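Local coordinates for protein O-ureido-L-serine synthase (Streptomyces lavendulae, PDB 3X44) that catalyses the pyridoxal-phosphate-dependent addition of hydroxyurea to O-acetyl-L-serine, giving O-ureido-L-serine for D-cycloserine biosynthesis, and also makes L-cysteine from sulfide, at residues G39-D44 / G294-S299; V67-G72 / L119-G124; V74-A79 / V99-L104; A91-T96 / K103-Y108. The protein carries 1 engineered substitution. One frame throughout, in Å; residues are numbered along the deposited sequence.

Interaction 1: residues G39-D44 / G294-S299; sequences GGSVAD and GERYLS. Engineered in segment 39-44: Ala-43 (natural residue Lys).
Arg-296 reaches from the loop after strand 285-290 and grips the carbonyl oxygen of Gly-39 end-on with both terminal nitrogens. NH2 makes the shorter and straighter bond, Arg-296 NH2 to Gly-39 O at 3.0 Å (157° at the hydrogen); NH1 adds a longer one, Arg-296 NH1 to Gly-39 O at 3.3 Å. The oxygen lies in the guanidinium plane, while the two donors approach it from opposite faces of its own carbonyl plane. A bend at chi3 (58°) turns the otherwise extended arginine chain onto its acceptor. Gly-40 O sits over one guanidinium face, 3.7 Å from Arg-296 NH1, and Gly-40 brings no side chain between the two segments. The same guanidinium has further partners: NH1 donates to OD1 of Asn-73, a residue that binds pyridoxal phosphate, and NH2 forms a salt bridge with Glu-295 of the second subunit. Within 39-44, Ser-41 OG accepts Ala-43 N at 3.1 Å, a capping bond in the turn that leads into the helix. Ala-43 is engineered; the natural lysine there carries the cofactor. Tyr-297, next to the arginine, touches the bound intermediate and hydrogen-bonds Asp-292 and Arg-101. One buried cation therefore ties the loop entering the cofactor-lysine helix to a cofactor-binding residue and to the subunit interface, its positive charge probably balanced chiefly by the carboxylate of the neighbouring chain.

Interaction 2: residues V67-G72 / L119-G124; sequences VECTSG and LGSKGG. With PUS ((E)-O-(carbamoylamino)-N-({3-hydroxy-2-methyl-5-[(phosphonooxy)methyl]pyridin-4-yl}methylidene)-L-serine), chain C.
Cys-69, on strand 65-70, lays its sulfur against the backbone of helix 120-135, with Cys-69 SG 3.5 Å from Gly-124 CA. Having SG opposite the backbone N (chi1 166°) sends the thiol toward the helix, where Gly-124, bare of any side chain, lets strand and helix come close. The carbonyl of Cys-69 faces a water that donates to it and to Ser-121 OG (2.9 Å from the water oxygen), and accepts from ND of the bound O-ureidoserine aldimine. Thr-70 follows. Its hydroxyl donates to the ligand carboxylate, Thr-70 OG1 to PUS OT at 2.6 Å, and accepts Gly-72 N at 2.8 Å, an ST turn; Gly-75 N also donates to it. Ser-71 adds its backbone, Ser-71 N to PUS OT at 3.0 Å, and its hydroxyl, Ser-71 OG to the ligand's N-O (aminooxy) oxygen PUS OG at 2.7 Å. Gly-72 then takes the N-cap position ahead of helix 73-85. From the helix, Ser-121 OG donates to the ureido carbonyl, PUS OZ1, at 2.6 Å. Thr-70 and Ser-71 thus hold the carboxylate and N-O oxygen, and Ser-121 the ureido carbonyl; the water couples both segments, consistent with a pocket that accommodates hydroxyurea as the incoming nucleophile.

Interaction 3: residues V74-A79 / V99-L104; sequences VGIALA and VERRKL. With PUS ((E)-O-(carbamoylamino)-N-({3-hydroxy-2-methyl-5-[(phosphonooxy)methyl]pyridin-4-yl}methylidene)-L-serine), chain C.
Arg-101 and Leu-104, one helical turn apart on helix 99-107, receive the side chain of Ile-76 from helix 73-85. Arg-101 comes first along the helix and offers its aliphatic part: Arg-101 CG lies 4.3 Å from Ile-76 CD1, and its backbone oxygen, Arg-101 O, is 4.2 Å from Ile-76 CG1. Beyond these carbons the arginine runs on, nearly extended, to polar partners of the active-site region, NE donating to Ser-71 O and NH1 hydrogen-bonding Ser-98 OG. Its stem is thus packing material for the helix pair while its guanidinium bonds the backbone of Ser-71, a residue that binds the ligand carboxylate. Both helices belong to the smaller, parallel-sheet domain of this fold type II pyridoxal-phosphate enzyme, each following a strand of that sheet, 65-70 and 88-94 respectively. The N-terminal end of helix 73-85 faces the bound intermediate: Val-74 N donates to PUS O at 2.8 Å, nearly straight at 165°, and Val-74 CG2 packs 3.3 Å from the carboxylate carbon, PUS C. Leu-104 closes the walk and carries the tightest touch. Leu-104 CD1 meets Ile-76 CD1 at 3.5 Å, closer than an ordinary methyl contact, and Leu-104 CB is 3.6 Å from Ile-76 CG1. The isoleucine chain, with CG1 on the side of its backbone N (chi1 -70°) and extended beyond, crosses the leucine obliquely, bringing both CG1 and CD1 against it. The leucine also touches Arg-296 in the same chain and packs on Phe-261 of the second subunit.

Interaction 4: residues A91-T96 / K103-Y108; sequences AVMGDT and KLIRAY
Ile-105 rests the terminal methyl of its longer branch against two residues of strand 88-94, Ala-91 and Met-93. The contact is wholly apolar. Ile-105 CD1 stands 3.8 Å from Ala-91 CB, and the shorter branch joins in more loosely, Ile-105 CG2 lying 4.1 Å from the same Ala-91 CB. Met-93 comes in with its end: Met-93 CE is 3.8 Å from Ile-105 CD1. Its chain is extended through chi2, then bends at chi3 (56°), which swings the methyl over to the isoleucine. Ala-91 and Met-93, two apart on the strand, both direct their side chains at the helix, whereas Val-92 between them faces helix 120-135 on the other side of the sheet. Strand 88-94, helix 99-107 and strand 111-115 form a beta-alpha-beta unit, and these methyl contacts seat its helix on the first strand. Backbone hydrogen bonds hold that strand between its neighbours, Ala-91 and Met-93 bonding to strand 111-115 and Val-92 to strand 65-70. Lys-103 and Arg-106 of the helix find polar partners in the second subunit: Arg-106 makes a salt bridge to Asp-311 of that chain, and Lys-103 NZ donates to its Leu-298 O.

Overall arrangement
All four contacts are made by buried residues, but their chemistry differs. Interaction 1 is polar and joins loops beside the cofactor-lysine helix, whereas interactions 3 and 4 are apolar; interaction 2 combines a thiol-on-glycine contact with ligand and water bonds. Interactions 3 and 4, with centres about 5 Å apart, share helix 99-107, packing it on helix 73-85 and strand 88-94 respectively. Interactions 2 and 4 use adjacent strands of one parallel sheet. Interactions 2 and 3 meet at the bound intermediate, and Ser-299 with Glu-100 connects interactions 1 and 3. Segments of interactions 1, 3 and 4 also touch the second subunit; those of interaction 2 do not.

Interaction 1: residues G39-D44 / G294-S299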
loop_
_atom_site.group_PDB
_atom_site.type_symbol
_atom_site.label_atom_id
_atom_site.label_comp_id
_atom_site.label_asym_id
_atom_site.label_seq_id
_atom_site.Cartn_x
_atom_site.Cartn_y
_atom_site.Cartn_z
ATOM N N GLY A 39 -4.236 11.225 13.812
ATOM C CA GLY A 39 -4.933 11.960 14.851
ATOM C C GLY A 39 -5.955 11.099 15.589
ATOM O O GLY A 39 -6.496 11.516 16.614
ATOM N N GLY A 40 -6.219 9.901 15.072
ATOM C CA GLY A 40 -7.166 9.006 15.714
ATOM C C GLY A 40 -8.605 9.137 15.245
ATOM O O GLY A 40 -9.505 8.536 15.823
ATOM N N SER A 41 -8.832 9.914 14.192
ATOM C CA SER A 41 -10.186 10.092 13.687
ATOM C C SER A 41 -10.240 10.730 12.305
ATOM O O SER A 41 -9.245 11.242 11.792
ATOM C CB SER A 41 -11.003 10.945 14.664
ATOM O OG SER A 41 -10.861 12.326 14.370
ATOM N N VAL A 42 -11.433 10.700 11.725
ATOM C CA VAL A 42 -11.693 11.252 10.405
ATOM C C VAL A 42 -11.412 12.761 10.336
ATOM O O VAL A 42 -11.210 13.316 9.256
ATOM C CB VAL A 42 -13.167 10.978 10.011
ATOM C CG1 VAL A 42 -14.082 11.723 10.944
ATOM C CG2 VAL A 42 -13.423 11.361 8.558
ATOM N N ALA A 43 -11.384 13.419 11.491
ATOM C CA ALA A 43 -11.147 14.861 11.551
ATOM C C ALA A 43 -9.825 15.265 10.911
ATOM O O ALA A 43 -9.652 16.406 10.489
ATOM C CB ALA A 43 -11.192 15.333 13.009
ATOM N N ASP A 44 -8.891 14.324 10.846
ATOM C CA ASP A 44 -7.583 14.583 10.260
ATOM C C ASP A 44 -7.683 15.041 8.800
ATOM O O ASP A 44 -6.879 15.856 8.336
ATOM C CB ASP A 44 -6.729 13.319 10.308
ATOM C CG ASP A 44 -6.104 13.072 11.668
ATOM O OD1 ASP A 44 -5.156 12.267 11.717
ATOM O OD2 ASP A 44 -6.545 13.657 12.678
ATOM N N GLY A 294 -12.337 4.475 20.119
ATOM C CA GLY A 294 -13.116 4.539 21.339
ATOM C C GLY A 294 -12.284 5.018 22.525
ATOM O O GLY A 294 -12.826 5.319 23.581
ATOM N N GLU A 295 -10.969 5.104 22.356
ATOM C CA GLU A 295 -10.085 5.518 23.450
ATOM C C GLU A 295 -10.279 6.933 24.012
ATOM O O GLU A 295 -9.743 7.252 25.071
ATOM C CB GLU A 295 -8.617 5.321 23.051
ATOM C CG GLU A 295 -7.751 4.739 24.183
ATOM C CD GLU A 295 -6.419 4.174 23.702
ATOM O OE1 GLU A 295 -5.448 4.194 24.486
ATOM O OE2 GLU A 295 -6.339 3.709 22.543
ATOM N N ARG A 296 -11.020 7.794 23.322
ATOM C CA ARG A 296 -11.246 9.128 23.878
ATOM C C ARG A 296 -12.637 9.199 24.510
ATOM O O ARG A 296 -13.202 10.277 24.692
ATOM C CB ARG A 296 -11.066 10.233 22.812
ATOM C CG ARG A 296 -11.766 10.033 21.471
ATOM C CD ARG A 296 -11.070 10.841 20.376
ATOM N NE ARG A 296 -9.658 10.475 20.238
ATOM C CZ ARG A 296 -8.903 10.747 19.172
ATOM N NH1 ARG A 296 -9.411 11.395 18.127
ATOM N NH2 ARG A 296 -7.629 10.360 19.149
ATOM N N TYR A 297 -13.164 8.031 24.874
ATOM C CA TYR A 297 -14.487 7.920 25.474
ATOM C C TYR A 297 -14.469 7.150 26.792
ATOM O O TYR A 297 -15.520 6.803 27.333
ATOM C CB TYR A 297 -15.438 7.229 24.493
ATOM C CG TYR A 297 -15.621 7.999 23.207
ATOM C CD1 TYR A 297 -16.682 8.891 23.057
ATOM C CD2 TYR A 297 -14.719 7.855 22.154
ATOM C CE1 TYR A 297 -16.840 9.627 21.891
ATOM C CE2 TYR A 297 -14.869 8.584 20.991
ATOM C CZ TYR A 297 -15.931 9.471 20.859
ATOM O OH TYR A 297 -16.084 10.193 19.694
ATOM N N LEU A 298 -13.271 6.889 27.307
ATOM C CA LEU A 298 -13.119 6.158 28.555
ATOM C C LEU A 298 -13.925 6.784 29.687
ATOM O O LEU A 298 -14.429 6.078 30.560
ATOM C CB LEU A 298 -11.646 6.113 28.970
ATOM C CG LEU A 298 -10.678 5.192 28.227
ATOM C CD1 LEU A 298 -9.571 4.782 29.180
ATOM C CD2 LEU A 298 -11.398 3.975 27.696
ATOM N N SER A 299 -14.033 8.109 29.666
ATOM C CA SER A 299 -14.747 8.854 30.695
ATOM C C SER A 299 -16.201 9.125 30.347
ATOM O O SER A 299 -16.876 9.864 31.055
ATOM C CB SER A 299 -14.055 10.194 30.935
ATOM O OG SER A 299 -14.333 11.095 29.872
#

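Interaction 2: residues V67-G72 / L119-G124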
loop_
_atom_site.group_PDB
_atom_site.type_symbol
_atom_site.label_atom_id
_atom_site.label_comp_id
_atom_site.label_asym_id
_atom_site.label_seq_id
_atom_site.Cartn_x
_atom_site.Cartn_y
_atom_site.Cartn_z
ATOM N N VAL A 67 -8.070 29.201 14.916
ATOM C CA VAL A 67 -9.104 29.043 15.934
ATOM C C VAL A 67 -10.328 28.371 15.332
ATOM O O VAL A 67 -10.721 28.675 14.201
ATOM C CB VAL A 67 -9.527 30.403 16.546
ATOM C CG1 VAL A 67 -10.268 31.244 15.514
ATOM C CG2 VAL A 67 -10.410 30.166 17.765
ATOM N N GLU A 68 -10.927 27.462 16.094
ATOM C CA GLU A 68 -12.100 26.737 15.621
ATOM C C GLU A 68 -12.975 26.213 16.758
ATOM O O GLU A 68 -12.474 25.838 17.821
ATOM C CB GLU A 68 -11.651 25.564 14.751
ATOM C CG GLU A 68 -12.790 24.683 14.277
ATOM C CD GLU A 68 -13.677 25.394 13.284
ATOM O OE1 GLU A 68 -14.407 26.323 13.695
ATOM O OE2 GLU A 68 -13.640 25.027 12.092
ATOM N N CYS A 69 -14.286 26.220 16.541
ATOM C CA CYS A 69 -15.223 25.688 17.531
ATOM C C CYS A 69 -15.352 24.228 17.127
ATOM O O CYS A 69 -15.651 23.927 15.973
ATOM C CB CYS A 69 -16.593 26.364 17.439
ATOM S SG CYS A 69 -17.863 25.464 18.350
ATOM N N THR A 70 -15.128 23.322 18.066
ATOM C CA THR A 70 -15.162 21.906 17.737
ATOM C C THR A 70 -15.841 21.055 18.805
ATOM O O THR A 70 -15.962 21.482 19.952
ATOM C CB THR A 70 -13.710 21.400 17.552
ATOM O OG1 THR A 70 -13.704 19.986 17.360
ATOM C CG2 THR A 70 -12.886 21.726 18.795
ATOM N N SER A 71 -16.289 19.862 18.417
ATOM C CA SER A 71 -16.894 18.929 19.369
ATOM C C SER A 71 -15.751 18.081 19.926
ATOM O O SER A 71 -15.968 17.181 20.743
ATOM C CB SER A 71 -17.931 18.016 18.689
ATOM O OG SER A 71 -17.357 17.232 17.653
ATOM N N GLY A 72 -14.534 18.366 19.469
ATOM C CA GLY A 72 -13.373 17.629 19.949
ATOM C C GLY A 72 -12.365 17.155 18.912
ATOM O O GLY A 72 -11.233 17.624 18.879
ATOM N N LEU A 119 -25.200 25.485 24.885
ATOM C CA LEU A 119 -25.321 26.504 23.838
ATOM C C LEU A 119 -25.105 25.931 22.433
ATOM O O LEU A 119 -25.398 26.589 21.431
ATOM C CB LEU A 119 -24.317 27.635 24.076
ATOM C CG LEU A 119 -24.497 28.523 25.307
ATOM C CD1 LEU A 119 -23.317 29.474 25.396
ATOM C CD2 LEU A 119 -25.811 29.298 25.228
ATOM N N GLY A 120 -24.589 24.707 22.363
ATOM C CA GLY A 120 -24.342 24.075 21.077
ATOM C C GLY A 120 -23.228 24.740 20.294
ATOM O O GLY A 120 -22.635 25.724 20.749
ATOM N N SER A 121 -22.944 24.212 19.108
ATOM C CA SER A 121 -21.895 24.756 18.264
ATOM C C SER A 121 -22.272 26.135 17.737
ATOM O O SER A 121 -21.423 26.882 17.270
ATOM C CB SER A 121 -21.615 23.811 17.100
ATOM O OG SER A 121 -21.007 22.620 17.565
ATOM N N LYS A 122 -23.549 26.475 17.812
ATOM C CA LYS A 122 -23.962 27.781 17.345
ATOM C C LYS A 122 -23.295 28.788 18.271
ATOM O O LYS A 122 -22.692 29.761 17.815
ATOM C CB LYS A 122 -25.482 27.925 17.400
ATOM C CG LYS A 122 -25.988 29.197 16.708
ATOM C CD LYS A 122 -27.503 29.333 16.804
ATOM C CE LYS A 122 -28.213 28.230 16.028
ATOM N NZ LYS A 122 -29.483 28.715 15.406
ATOM N N GLY A 123 -23.385 28.527 19.574
ATOM C CA GLY A 123 -22.777 29.409 20.553
ATOM C C GLY A 123 -21.262 29.417 20.441
ATOM O O GLY A 123 -20.622 30.459 20.577
ATOM N N GLY A 124 -20.684 28.248 20.189
ATOM C CA GLY A 124 -19.241 28.149 20.061
ATOM C C GLY A 124 -18.666 28.904 18.876
ATOM O O GLY A 124 -17.591 29.496 18.968
HETATM N N PUS C . -16.542 16.274 14.401
HETATM C CA PUS C . -16.330 17.757 14.154
HETATM C CB PUS C . -17.693 18.534 14.099
HETATM O OG PUS C . -18.435 18.361 15.389
HETATM N ND PUS C . -19.229 19.529 15.695
HETATM C CE PUS C . -20.561 19.401 15.885
HETATM N NZ2 PUS C . -21.210 18.318 15.421
HETATM O OZ1 PUS C . -21.164 20.248 16.464
HETATM C C PUS C . -15.456 18.328 15.293
HETATM O O PUS C . -14.763 17.586 15.930
HETATM O OT PUS C . -15.468 19.511 15.537
HETATM C C2 PUS C . -17.330 11.971 15.205
HETATM C C3 PUS C . -16.925 13.361 14.926
HETATM C C4 PUS C . -17.535 14.063 13.791
HETATM C C5 PUS C . -18.506 13.346 12.956
HETATM C C6 PUS C . -18.838 11.957 13.308
HETATM C C2A PUS C . -16.758 11.235 16.383
HETATM C C4A PUS C . -17.302 15.541 13.571
HETATM C C5A PUS C . -19.169 14.011 11.759
HETATM N N1 PUS C . -18.254 11.344 14.395
HETATM O O3 PUS C . -15.965 13.948 15.667
HETATM O O1P PUS C . -18.216 16.538 10.342
HETATM O O2P PUS C . -17.792 15.114 8.503
HETATM O O3P PUS C . -19.987 15.253 9.406
HETATM O O4P PUS C . -18.219 14.148 10.650
HETATM P P PUS C . -18.559 15.270 9.726
HETATM O O HOH W 1 -18.365 22.381 16.522
#

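Interaction 3: residues V74-A79 / V99-L104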
loop_
_atom_site.group_PDB
_atom_site.type_symbol
_atom_site.label_atom_id
_atom_site.label_comp_id
_atom_site.label_asym_id
_atom_site.label_seq_id
_atom_site.Cartn_x
_atom_site.Cartn_y
_atom_site.Cartn_z
ATOM N N VAL A 74 -12.012 17.677 15.652
ATOM C CA VAL A 74 -11.393 18.658 14.776
ATOM C C VAL A 74 -10.344 19.444 15.562
ATOM O O VAL A 74 -9.288 19.780 15.034
ATOM C CB VAL A 74 -12.442 19.594 14.154
ATOM C CG1 VAL A 74 -11.783 20.857 13.632
ATOM C CG2 VAL A 74 -13.128 18.865 13.005
ATOM N N GLY A 75 -10.630 19.713 16.832
ATOM C CA GLY A 75 -9.672 20.419 17.667
ATOM C C GLY A 75 -8.395 19.601 17.812
ATOM O O GLY A 75 -7.291 20.134 17.728
ATOM N N ILE A 76 -8.546 18.297 18.025
ATOM C CA ILE A 76 -7.399 17.410 18.168
ATOM C C ILE A 76 -6.561 17.402 16.886
ATOM O O ILE A 76 -5.339 17.557 16.927
ATOM C CB ILE A 76 -7.856 15.964 18.489
ATOM C CG1 ILE A 76 -8.417 15.903 19.907
ATOM C CG2 ILE A 76 -6.691 14.999 18.367
ATOM C CD1 ILE A 76 -9.201 14.631 20.207
ATOM N N ALA A 77 -7.230 17.234 15.751
ATOM C CA ALA A 77 -6.564 17.195 14.457
ATOM C C ALA A 77 -5.887 18.521 14.093
ATOM O O ALA A 77 -4.719 18.541 13.713
ATOM C CB ALA A 77 -7.566 16.800 13.377
ATOM N N LEU A 78 -6.614 19.628 14.195
ATOM C CA LEU A 78 -6.019 20.920 13.868
ATOM C C LEU A 78 -4.801 21.139 14.764
ATOM O O LEU A 78 -3.776 21.659 14.324
ATOM C CB LEU A 78 -7.040 22.048 14.047
ATOM C CG LEU A 78 -7.902 22.253 12.791
ATOM C CD1 LEU A 78 -9.134 23.077 13.084
ATOM C CD2 LEU A 78 -7.051 22.919 11.724
ATOM N N ALA A 79 -4.910 20.709 16.017
ATOM C CA ALA A 79 -3.805 20.849 16.955
ATOM C C ALA A 79 -2.615 20.077 16.409
ATOM O O ALA A 79 -1.494 20.588 16.362
ATOM C CB ALA A 79 -4.200 20.309 18.321
ATOM N N VAL A 99 -13.272 14.739 28.508
ATOM C CA VAL A 99 -12.020 15.341 28.942
ATOM C C VAL A 99 -10.842 14.858 28.106
ATOM O O VAL A 99 -9.863 15.589 27.936
ATOM C CB VAL A 99 -11.761 15.087 30.458
ATOM C CG1 VAL A 99 -11.640 13.585 30.746
ATOM C CG2 VAL A 99 -10.503 15.824 30.897
ATOM N N GLU A 100 -10.949 13.644 27.564
ATOM C CA GLU A 100 -9.895 13.093 26.715
ATOM C C GLU A 100 -9.628 14.076 25.572
ATOM O O GLU A 100 -8.487 14.260 25.144
ATOM C CB GLU A 100 -10.317 11.733 26.141
ATOM C CG GLU A 100 -10.225 10.573 27.140
ATOM C CD GLU A 100 -11.567 10.266 27.798
ATOM O OE1 GLU A 100 -12.423 11.172 27.837
ATOM O OE2 GLU A 100 -11.765 9.126 28.278
ATOM N N ARG A 101 -10.697 14.696 25.082
ATOM C CA ARG A 101 -10.592 15.678 24.008
ATOM C C ARG A 101 -9.781 16.881 24.493
ATOM O O ARG A 101 -8.906 17.374 23.781
ATOM C CB ARG A 101 -11.982 16.143 23.581
ATOM C CG ARG A 101 -12.727 15.180 22.676
ATOM C CD ARG A 101 -14.233 15.380 22.808
ATOM N NE ARG A 101 -14.933 14.870 21.634
ATOM C CZ ARG A 101 -15.228 13.588 21.443
ATOM N NH1 ARG A 101 -14.885 12.683 22.353
ATOM N NH2 ARG A 101 -15.840 13.209 20.331
ATOM N N ARG A 102 -10.076 17.362 25.698
ATOM C CA ARG A 102 -9.334 18.499 26.241
ATOM C C ARG A 102 -7.846 18.157 26.374
ATOM O O ARG A 102 -6.973 18.955 26.030
ATOM C CB ARG A 102 -9.853 18.889 27.628
ATOM C CG ARG A 102 -11.261 19.466 27.677
ATOM C CD ARG A 102 -11.649 19.665 29.132
ATOM N NE ARG A 102 -13.084 19.848 29.315
ATOM C CZ ARG A 102 -13.635 20.384 30.398
ATOM N NH1 ARG A 102 -14.953 20.511 30.475
ATOM N NH2 ARG A 102 -12.874 20.794 31.402
ATOM N N LYS A 103 -7.566 16.964 26.878
ATOM C CA LYS A 103 -6.191 16.550 27.084
ATOM C C LYS A 103 -5.443 16.335 25.783
ATOM O O LYS A 103 -4.259 16.668 25.679
ATOM C CB LYS A 103 -6.149 15.272 27.926
ATOM C CG LYS A 103 -6.352 15.521 29.414
ATOM C CD LYS A 103 -6.262 14.231 30.211
ATOM C CE LYS A 103 -6.467 14.488 31.695
ATOM N NZ LYS A 103 -5.424 13.808 32.502
ATOM N N LEU A 104 -6.127 15.788 24.785
ATOM C CA LEU A 104 -5.487 15.534 23.504
ATOM C C LEU A 104 -5.123 16.847 22.828
ATOM O O LEU A 104 -4.024 16.998 22.288
ATOM C CB LEU A 104 -6.405 14.697 22.610
ATOM C CG LEU A 104 -6.306 13.182 22.846
ATOM C CD1 LEU A 104 -7.008 12.432 21.723
ATOM C CD2 LEU A 104 -4.847 12.771 22.909
HETATM N N PUS C . -16.542 16.274 14.401
HETATM C CA PUS C . -16.330 17.757 14.154
HETATM C CB PUS C . -17.693 18.534 14.099
HETATM O OG PUS C . -18.435 18.361 15.389
HETATM N ND PUS C . -19.229 19.529 15.695
HETATM C CE PUS C . -20.561 19.401 15.885
HETATM N NZ2 PUS C . -21.210 18.318 15.421
HETATM O OZ1 PUS C . -21.164 20.248 16.464
HETATM C C PUS C . -15.456 18.328 15.293
HETATM O O PUS C . -14.763 17.586 15.930
HETATM O OT PUS C . -15.468 19.511 15.537
HETATM C C2 PUS C . -17.330 11.971 15.205
HETATM C C3 PUS C . -16.925 13.361 14.926
HETATM C C4 PUS C . -17.535 14.063 13.791
HETATM C C5 PUS C . -18.506 13.346 12.956
HETATM C C6 PUS C . -18.838 11.957 13.308
HETATM C C2A PUS C . -16.758 11.235 16.383
HETATM C C4A PUS C . -17.302 15.541 13.571
HETATM C C5A PUS C . -19.169 14.011 11.759
HETATM N N1 PUS C . -18.254 11.344 14.395
HETATM O O3 PUS C . -15.965 13.948 15.667
HETATM O O1P PUS C . -18.216 16.538 10.342
HETATM O O2P PUS C . -17.792 15.114 8.503
HETATM O O3P PUS C . -19.987 15.253 9.406
HETATM O O4P PUS C . -18.219 14.148 10.650
HETATM P P PUS C . -18.559 15.270 9.726
#

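Interaction 4: residues A91-T96 / K103-Y108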
loop_
_atom_site.group_PDB
_atom_site.type_symbol
_atom_site.label_atom_id
_atom_site.label_comp_id
_atom_site.label_asym_id
_atom_site.label_seq_id
_atom_site.Cartn_x
_atom_site.Cartn_y
_atom_site.Cartn_z
ATOM N N ALA A 91 -8.632 25.938 20.513
ATOM C CA ALA A 91 -9.900 25.232 20.379
ATOM C C ALA A 91 -10.996 25.870 21.229
ATOM O O ALA A 91 -10.757 26.260 22.369
ATOM C CB ALA A 91 -9.727 23.772 20.771
ATOM N N VAL A 92 -12.188 25.981 20.649
ATOM C CA VAL A 92 -13.358 26.530 21.327
ATOM C C VAL A 92 -14.273 25.319 21.434
ATOM O O VAL A 92 -14.861 24.901 20.445
ATOM C CB VAL A 92 -14.049 27.613 20.476
ATOM C CG1 VAL A 92 -15.418 27.932 21.058
ATOM C CG2 VAL A 92 -13.186 28.865 20.431
ATOM N N MET A 93 -14.391 24.758 22.632
ATOM C CA MET A 93 -15.185 23.549 22.815
ATOM C C MET A 93 -16.174 23.558 23.973
ATOM O O MET A 93 -15.892 24.094 25.040
ATOM C CB MET A 93 -14.226 22.363 22.975
ATOM C CG MET A 93 -14.885 21.004 23.005
ATOM S SD MET A 93 -13.638 19.707 22.867
ATOM C CE MET A 93 -12.542 20.110 24.250
ATOM N N GLY A 94 -17.339 22.957 23.750
ATOM C CA GLY A 94 -18.346 22.887 24.796
ATOM C C GLY A 94 -17.745 22.187 25.996
ATOM O O GLY A 94 -16.938 21.274 25.833
ATOM N N ASP A 95 -18.140 22.595 27.200
ATOM C CA ASP A 95 -17.584 22.001 28.412
ATOM C C ASP A 95 -18.061 20.589 28.728
ATOM O O ASP A 95 -17.550 19.962 29.660
ATOM C CB ASP A 95 -17.886 22.892 29.613
ATOM C CG ASP A 95 -19.377 23.071 29.846
ATOM O OD1 ASP A 95 -20.192 22.446 29.126
ATOM O OD2 ASP A 95 -19.730 23.845 30.754
ATOM N N THR A 96 -19.028 20.086 27.962
ATOM C CA THR A 96 -19.560 18.751 28.206
ATOM C C THR A 96 -18.912 17.625 27.404
ATOM O O THR A 96 -19.152 16.450 27.688
ATOM C CB THR A 96 -21.086 18.710 27.976
ATOM O OG1 THR A 96 -21.407 19.359 26.741
ATOM C CG2 THR A 96 -21.809 19.419 29.121
ATOM N N LYS A 103 -7.566 16.964 26.878
ATOM C CA LYS A 103 -6.191 16.550 27.084
ATOM C C LYS A 103 -5.443 16.335 25.783
ATOM O O LYS A 103 -4.259 16.668 25.679
ATOM C CB LYS A 103 -6.149 15.272 27.926
ATOM C CG LYS A 103 -6.352 15.521 29.414
ATOM C CD LYS A 103 -6.262 14.231 30.211
ATOM C CE LYS A 103 -6.467 14.488 31.695
ATOM N NZ LYS A 103 -5.424 13.808 32.502
ATOM N N LEU A 104 -6.127 15.788 24.785
ATOM C CA LEU A 104 -5.487 15.534 23.504
ATOM C C LEU A 104 -5.123 16.847 22.828
ATOM O O LEU A 104 -4.024 16.998 22.288
ATOM C CB LEU A 104 -6.405 14.697 22.610
ATOM C CG LEU A 104 -6.306 13.182 22.846
ATOM C CD1 LEU A 104 -7.008 12.432 21.723
ATOM C CD2 LEU A 104 -4.847 12.771 22.909
ATOM N N ILE A 105 -6.042 17.802 22.869
ATOM C CA ILE A 105 -5.784 19.102 22.273
ATOM C C ILE A 105 -4.553 19.695 22.961
ATOM O O ILE A 105 -3.642 20.207 22.306
ATOM C CB ILE A 105 -7.003 20.038 22.442
ATOM C CG1 ILE A 105 -8.157 19.525 21.571
ATOM C CG2 ILE A 105 -6.626 21.468 22.033
ATOM C CD1 ILE A 105 -9.519 20.119 21.880
ATOM N N ARG A 106 -4.518 19.593 24.286
ATOM C CA ARG A 106 -3.401 20.110 25.063
ATOM C C ARG A 106 -2.092 19.421 24.693
ATOM O O ARG A 106 -1.055 20.073 24.573
ATOM C CB ARG A 106 -3.662 19.918 26.561
ATOM C CG ARG A 106 -4.775 20.787 27.105
ATOM C CD ARG A 106 -4.287 22.206 27.312
ATOM N NE ARG A 106 -5.185 22.960 28.176
ATOM C CZ ARG A 106 -5.204 24.286 28.256
ATOM N NH1 ARG A 106 -4.370 25.009 27.520
ATOM N NH2 ARG A 106 -6.057 24.888 29.073
ATOM N N ALA A 107 -2.147 18.105 24.506
ATOM C CA ALA A 107 -0.963 17.329 24.165
ATOM C C ALA A 107 -0.266 17.850 22.911
ATOM O O ALA A 107 0.963 17.944 22.865
ATOM C CB ALA A 107 -1.336 15.860 23.987
ATOM N N TYR A 108 -1.048 18.185 21.891
ATOM C CA TYR A 108 -0.476 18.691 20.648
ATOM C C TYR A 108 -0.064 20.159 20.763
ATOM O O TYR A 108 0.435 20.750 19.802
ATOM C CB TYR A 108 -1.473 18.513 19.495
ATOM C CG TYR A 108 -1.645 17.069 19.079
ATOM C CD1 TYR A 108 -0.569 16.340 18.561
ATOM C CD2 TYR A 108 -2.879 16.427 19.213
ATOM C CE1 TYR A 108 -0.724 14.999 18.184
ATOM C CE2 TYR A 108 -3.035 15.090 18.837
ATOM C CZ TYR A 108 -1.958 14.387 18.326
ATOM O OH TYR A 108 -2.118 13.074 17.956
#